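Local coordinates for potential RNA-dependent RNA polymerase (Human picobirnavirus, PDB 5I62), which catalyses template-directed RNA synthesis from ribonucleoside triphosphates, as the polymerase involved in both transcription and genome replication of a double-stranded RNA virus, at residues V256-D261 with P366-E371; V334-Q339 with S354-D359. One frame throughout, in Å; residues are numbered along the deposited sequence.

Contact 1: V256-D261 with P366-E371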
loop_
_atom_site.group_PDB
_atom_site.type_symbol
_atom_site.label_atom_id
_atom_site.label_comp_id
_atom_site.label_asym_id
_atom_site.label_seq_id
_atom_site.Cartn_x
_atom_site.Cartn_y
_atom_site.Cartn_z
ATOM N N VAL A 256 17.526 -13.433 16.483
ATOM C CA VAL A 256 16.808 -12.176 16.420
ATOM C C VAL A 256 15.655 -12.334 15.438
ATOM O O VAL A 256 15.613 -13.257 14.621
ATOM C CB VAL A 256 17.714 -11.000 16.000
ATOM C CG1 VAL A 256 18.811 -10.759 17.041
ATOM C CG2 VAL A 256 18.311 -11.263 14.627
ATOM N N VAL A 257 14.710 -11.412 15.526
ATOM C CA VAL A 257 13.748 -11.164 14.459
ATOM C C VAL A 257 14.270 -9.985 13.659
ATOM O O VAL A 257 14.768 -9.017 14.240
ATOM C CB VAL A 257 12.355 -10.877 15.041
ATOM C CG1 VAL A 257 11.370 -10.503 13.944
ATOM C CG2 VAL A 257 11.878 -12.080 15.820
ATOM N N VAL A 258 14.198 -10.071 12.335
ATOM C CA VAL A 258 14.646 -8.998 11.458
ATOM C C VAL A 258 13.434 -8.368 10.788
ATOM O O VAL A 258 12.635 -9.065 10.151
ATOM C CB VAL A 258 15.647 -9.497 10.404
ATOM C CG1 VAL A 258 16.021 -8.352 9.454
ATOM C CG2 VAL A 258 16.882 -10.084 11.064
ATOM N N CYS A 259 13.301 -7.057 10.921
ATOM C CA CYS A 259 12.270 -6.287 10.229
ATOM C C CYS A 259 12.955 -5.553 9.085
ATOM O O CYS A 259 13.782 -4.663 9.323
ATOM C CB CYS A 259 11.585 -5.308 11.170
ATOM S SG CYS A 259 11.012 -6.059 12.700
ATOM N N THR A 260 12.620 -5.923 7.858
ATOM C CA THR A 260 13.359 -5.447 6.709
ATOM C C THR A 260 12.755 -4.151 6.195
ATOM O O THR A 260 11.624 -3.787 6.515
ATOM C CB THR A 260 13.378 -6.505 5.603
ATOM O OG1 THR A 260 12.052 -6.985 5.390
ATOM C CG2 THR A 260 14.273 -7.681 6.009
ATOM N N ASP A 261 13.515 -3.467 5.350
ATOM C CA ASP A 261 12.969 -2.292 4.702
ATOM C C ASP A 261 13.650 -2.106 3.351
ATOM O O ASP A 261 14.880 -2.207 3.265
ATOM C CB ASP A 261 13.188 -1.080 5.595
ATOM C CG ASP A 261 12.664 0.186 4.966
ATOM O OD1 ASP A 261 11.548 0.610 5.231
ATOM O OD2 ASP A 261 13.333 0.726 4.082
ATOM N N PRO A 366 17.325 -19.739 11.786
ATOM C CA PRO A 366 18.529 -19.975 12.613
ATOM C C PRO A 366 19.756 -19.215 12.135
ATOM O O PRO A 366 20.180 -19.377 10.989
ATOM C CB PRO A 366 18.733 -21.491 12.499
ATOM C CG PRO A 366 17.319 -22.007 12.400
ATOM C CD PRO A 366 16.606 -20.998 11.505
ATOM N N GLY A 367 20.325 -18.374 13.003
ATOM C CA GLY A 367 21.515 -17.617 12.657
ATOM C C GLY A 367 21.285 -16.390 11.797
ATOM O O GLY A 367 22.256 -15.814 11.301
ATOM N N ILE A 368 20.030 -15.965 11.612
ATOM C CA ILE A 368 19.752 -14.801 10.771
ATOM C C ILE A 368 20.424 -13.549 11.323
ATOM O O ILE A 368 20.502 -13.345 12.538
ATOM C CB ILE A 368 18.232 -14.587 10.641
ATOM C CG1 ILE A 368 17.915 -13.428 9.695
ATOM C CG2 ILE A 368 17.591 -14.299 12.007
ATOM C CD1 ILE A 368 16.413 -13.314 9.460
ATOM N N SER A 369 20.912 -12.702 10.418
ATOM C CA SER A 369 21.340 -11.355 10.754
ATOM C C SER A 369 20.795 -10.385 9.706
ATOM O O SER A 369 20.453 -10.779 8.596
ATOM C CB SER A 369 22.870 -11.254 10.858
ATOM O OG SER A 369 23.491 -11.323 9.588
ATOM N N ALA A 370 20.688 -9.107 10.080
ATOM C CA ALA A 370 20.159 -8.122 9.139
ATOM C C ALA A 370 21.086 -7.958 7.941
ATOM O O ALA A 370 20.634 -7.784 6.807
ATOM C CB ALA A 370 19.943 -6.784 9.836
ATOM N N GLU A 371 22.395 -8.020 8.164
ATOM C CA GLU A 371 23.291 -7.802 7.039
ATOM C C GLU A 371 23.328 -9.026 6.121
ATOM O O GLU A 371 23.518 -8.890 4.907
ATOM C CB GLU A 371 24.677 -7.419 7.546
ATOM C CG GLU A 371 25.339 -8.539 8.300
ATOM C CD GLU A 371 24.925 -8.615 9.780
ATOM O OE1 GLU A 371 24.062 -7.786 10.215
ATOM O OE2 GLU A 371 25.416 -9.506 10.520
HETATM O O HOH W 1 19.932 -14.477 14.848
#
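With CG1 anti to its backbone N (chi1 -176°) and CD1 continuing anti beyond it (chi2 174°), Ile368 reaches as an extended arm toward Val258 on strand 257-261. Val258 in turn places CG1 anti to its own N (chi1 176°) and CG2 beside that N. CG2 meets the tip of the isoleucine, 3.6 Å from Ile368 CD1, and also lies against the Ser369-Ala370 peptide, while CG1 faces Ala370 CB at 4.2 Å, in the first turn of helix 370-378. The other branch of Ile368 turns to the start of the strand: its CG2 methyl sits 3.4 Å from Val256 O and 4.1 Å from Val256 CG2. The valine and isoleucine side chains cross obliquely in both pairs. The two backbones run in the same direction here, Val256 facing Ile368 and Val258 facing Ala370.

Strand 257-261 is an inner strand of the four-stranded antiparallel palm sheet and carries what is, by sequence, polymerase motif A; Asp261 at its end opens the DxxxxD signature. The packing therefore seats the entry of the helix that follows motif C on the helix-covered face of that sheet, where Leu363 and Val391 of the flanking strands add to the apolar layer.

Polar links frame the hydrophobic patch. A water accepts from Val256 N at 3.1 Å and donates to Ile368 O at 2.6 Å, bridging the backbones where they do not bond directly. Val256 O accepts a hydrogen bond from Thr364 OG1, and Asp255 OD1 receives Gly367 N. Ser369, with CB turned from the strand, is the N-cap of helix 370-378: its OG caps Asp372 N and makes a weak hydrogen bond to Glu371 OE2.

Contact 2: V334-Q339 with S354-D359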
loop_
_atom_site.group_PDB
_atom_site.type_symbol
_atom_site.label_atom_id
_atom_site.label_comp_id
_atom_site.label_asym_id
_atom_site.label_seq_id
_atom_site.Cartn_x
_atom_site.Cartn_y
_atom_site.Cartn_z
ATOM N N VAL A 334 6.994 -12.633 -4.644
ATOM C CA VAL A 334 8.438 -12.640 -4.839
ATOM C C VAL A 334 9.166 -12.357 -3.529
ATOM O O VAL A 334 10.225 -12.940 -3.253
ATOM C CB VAL A 334 8.846 -11.650 -5.945
ATOM C CG1 VAL A 334 10.394 -11.516 -6.013
ATOM C CG2 VAL A 334 8.294 -12.103 -7.291
ATOM N N HIS A 335 8.620 -11.465 -2.706
ATOM C CA HIS A 335 9.207 -11.200 -1.390
ATOM C C HIS A 335 9.293 -12.483 -0.559
ATOM O O HIS A 335 10.290 -12.722 0.141
ATOM C CB HIS A 335 8.373 -10.127 -0.684
ATOM C CG HIS A 335 9.034 -9.489 0.494
ATOM N ND1 HIS A 335 8.658 -8.251 0.965
ATOM C CD2 HIS A 335 10.016 -9.923 1.321
ATOM C CE1 HIS A 335 9.397 -7.937 2.015
ATOM N NE2 HIS A 335 10.226 -8.936 2.254
ATOM N N ARG A 336 8.273 -13.342 -0.653
ATOM C CA ARG A 336 8.308 -14.593 0.091
ATOM C C ARG A 336 9.444 -15.489 -0.408
ATOM O O ARG A 336 10.134 -16.121 0.397
ATOM C CB ARG A 336 6.961 -15.307 0.011
ATOM C CG ARG A 336 6.905 -16.619 0.835
ATOM C CD ARG A 336 7.194 -16.376 2.321
ATOM N NE ARG A 336 6.588 -17.405 3.171
ATOM C CZ ARG A 336 6.427 -17.291 4.485
ATOM N NH1 ARG A 336 6.841 -16.198 5.114
ATOM N NH2 ARG A 336 5.836 -18.263 5.164
ATOM N N VAL A 337 9.683 -15.517 -1.728
ATOM C CA VAL A 337 10.849 -16.227 -2.270
ATOM C C VAL A 337 12.148 -15.676 -1.687
ATOM O O VAL A 337 13.063 -16.435 -1.332
ATOM C CB VAL A 337 10.855 -16.162 -3.808
ATOM C CG1 VAL A 337 12.109 -16.851 -4.364
ATOM C CG2 VAL A 337 9.587 -16.815 -4.369
ATOM N N LEU A 338 12.264 -14.346 -1.615
ATOM C CA LEU A 338 13.452 -13.723 -1.036
ATOM C C LEU A 338 13.707 -14.223 0.387
ATOM O O LEU A 338 14.852 -14.489 0.775
ATOM C CB LEU A 338 13.298 -12.196 -1.046
ATOM C CG LEU A 338 13.404 -11.436 -2.368
ATOM C CD1 LEU A 338 13.072 -9.954 -2.136
ATOM C CD2 LEU A 338 14.804 -11.589 -2.965
ATOM N N GLN A 339 12.643 -14.337 1.186
ATOM C CA GLN A 339 12.793 -14.793 2.566
ATOM C C GLN A 339 13.276 -16.234 2.601
ATOM O O GLN A 339 14.186 -16.579 3.364
ATOM C CB GLN A 339 11.462 -14.633 3.318
ATOM C CG GLN A 339 10.987 -13.161 3.439
ATOM C CD GLN A 339 9.789 -13.008 4.368
ATOM O OE1 GLN A 339 8.935 -13.882 4.440
ATOM N NE2 GLN A 339 9.762 -11.916 5.126
ATOM N N SER A 354 7.247 -16.237 9.644
ATOM C CA SER A 354 7.684 -14.987 9.036
ATOM C C SER A 354 6.582 -14.477 8.104
ATOM O O SER A 354 5.752 -15.241 7.608
ATOM C CB SER A 354 8.990 -15.186 8.257
ATOM O OG SER A 354 10.000 -15.746 9.098
ATOM N N GLN A 355 6.577 -13.163 7.862
ATOM C CA GLN A 355 5.512 -12.538 7.084
ATOM C C GLN A 355 6.095 -11.496 6.138
ATOM O O GLN A 355 7.144 -10.905 6.412
ATOM C CB GLN A 355 4.480 -11.832 7.984
ATOM C CG GLN A 355 3.741 -12.711 8.935
ATOM C CD GLN A 355 2.696 -11.929 9.705
ATOM O OE1 GLN A 355 2.795 -11.762 10.921
ATOM N NE2 GLN A 355 1.702 -11.422 8.987
ATOM N N CYS A 356 5.383 -11.252 5.037
ATOM C CA CYS A 356 5.720 -10.131 4.174
ATOM C C CYS A 356 4.472 -9.624 3.460
ATOM O O CYS A 356 3.504 -10.357 3.250
ATOM C CB CYS A 356 6.802 -10.485 3.143
ATOM S SG CYS A 356 6.479 -11.959 2.168
ATOM N N LEU A 357 4.529 -8.358 3.074
ATOM C CA LEU A 357 3.440 -7.727 2.345
ATOM C C LEU A 357 4.054 -6.600 1.542
ATOM O O LEU A 357 4.607 -5.667 2.132
ATOM C CB LEU A 357 2.362 -7.194 3.284
ATOM C CG LEU A 357 1.285 -6.388 2.550
ATOM C CD1 LEU A 357 0.340 -7.328 1.821
ATOM C CD2 LEU A 357 0.527 -5.481 3.508
ATOM N N GLY A 358 4.006 -6.709 0.219
ATOM C CA GLY A 358 4.649 -5.700 -0.606
ATOM C C GLY A 358 6.110 -5.566 -0.231
ATOM O O GLY A 358 6.843 -6.565 -0.201
ATOM N N ASP A 359 6.532 -4.353 0.118
ATOM C CA ASP A 359 7.916 -4.095 0.479
ATOM C C ASP A 359 8.188 -4.247 1.975
ATOM O O ASP A 359 9.285 -3.906 2.421
ATOM C CB ASP A 359 8.346 -2.695 0.005
ATOM C CG ASP A 359 7.701 -1.555 0.802
ATOM O OD1 ASP A 359 6.723 -1.788 1.542
ATOM O OD2 ASP A 359 8.172 -0.403 0.665
#
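Helix segment 334-339 lies over strand 355-357 and runs nearly antiparallel to it, their N-to-C directions 147° apart and the short axes 8.2 Å from each other at closest. The backbones come close at Arg336 and Cys356, whose CA atoms are 6.6 Å apart. Cys356 points from the strand at the helix and rests on His335: its CB stands over the centre of the imidazole, 3.5 Å from the ring centroid, in a CH-pi contact. Its SG lies obliquely to the ring and reaches the helix backbone, 3.6 Å from Arg336 N. At the ring edge, His335 ND1 donates to Gly358 O at 2.7 Å. This bond is almost straight (173°) and in the imidazole plane, and together with the cysteine on the face it fixes the ring's rotation; Phe262 meets the same ring edge-to-face.

At the next helix residue, Arg336 bends at chi2 (59°), and its NH1 donates to Ser354 O at 2.9 Å from above the carbonyl plane. NH1 also holds Gln339 OE1 at 3.2 Å, close to the guanidinium plane. The glutamine amide, thus oriented, extends NE2 to Gln355 O at 3.1 Å, again from above the carbonyl plane. The successive carbonyls of Ser354 and Gln355 are in this way gripped by helix side chains. Glu117 forms a salt bridge with Arg336 NE, and Pro352 O accepts from NH2, so the guanidinium is bound on several sides.

Gly358, at positive phi, and Asp359 form a type II' turn joining strands 355-357 and 360-363. The Gly-Asp-Asp turn of a beta-hairpin is the hallmark of motif C in the palm of viral RNA-dependent RNA polymerases, whose aspartates generally serve in metal binding at the active site; here what is, by sequence, the motif B helix packs against it.

How the contacts relate
From the N terminus, strand 257-261 comes first; helix 271-284 and then helix 327-345, which carries 334-339, follow before the motif C hairpin. Contact 2 closes a short loop between that helix and strand 355-357. The chain then passes through strand 360-363 to 366-371, where contact 1 closes a much longer loop back to the first strand, so contact 2 is nested inside contact 1. Strand 360-363 lies between strands 355-357 and 257-261, and the two contacts attach successive helical elements to one palm sheet. Their centres are about 13 Å apart, and they meet in packing of Thr260 OG1 against His335 NE2 at 4.1 Å.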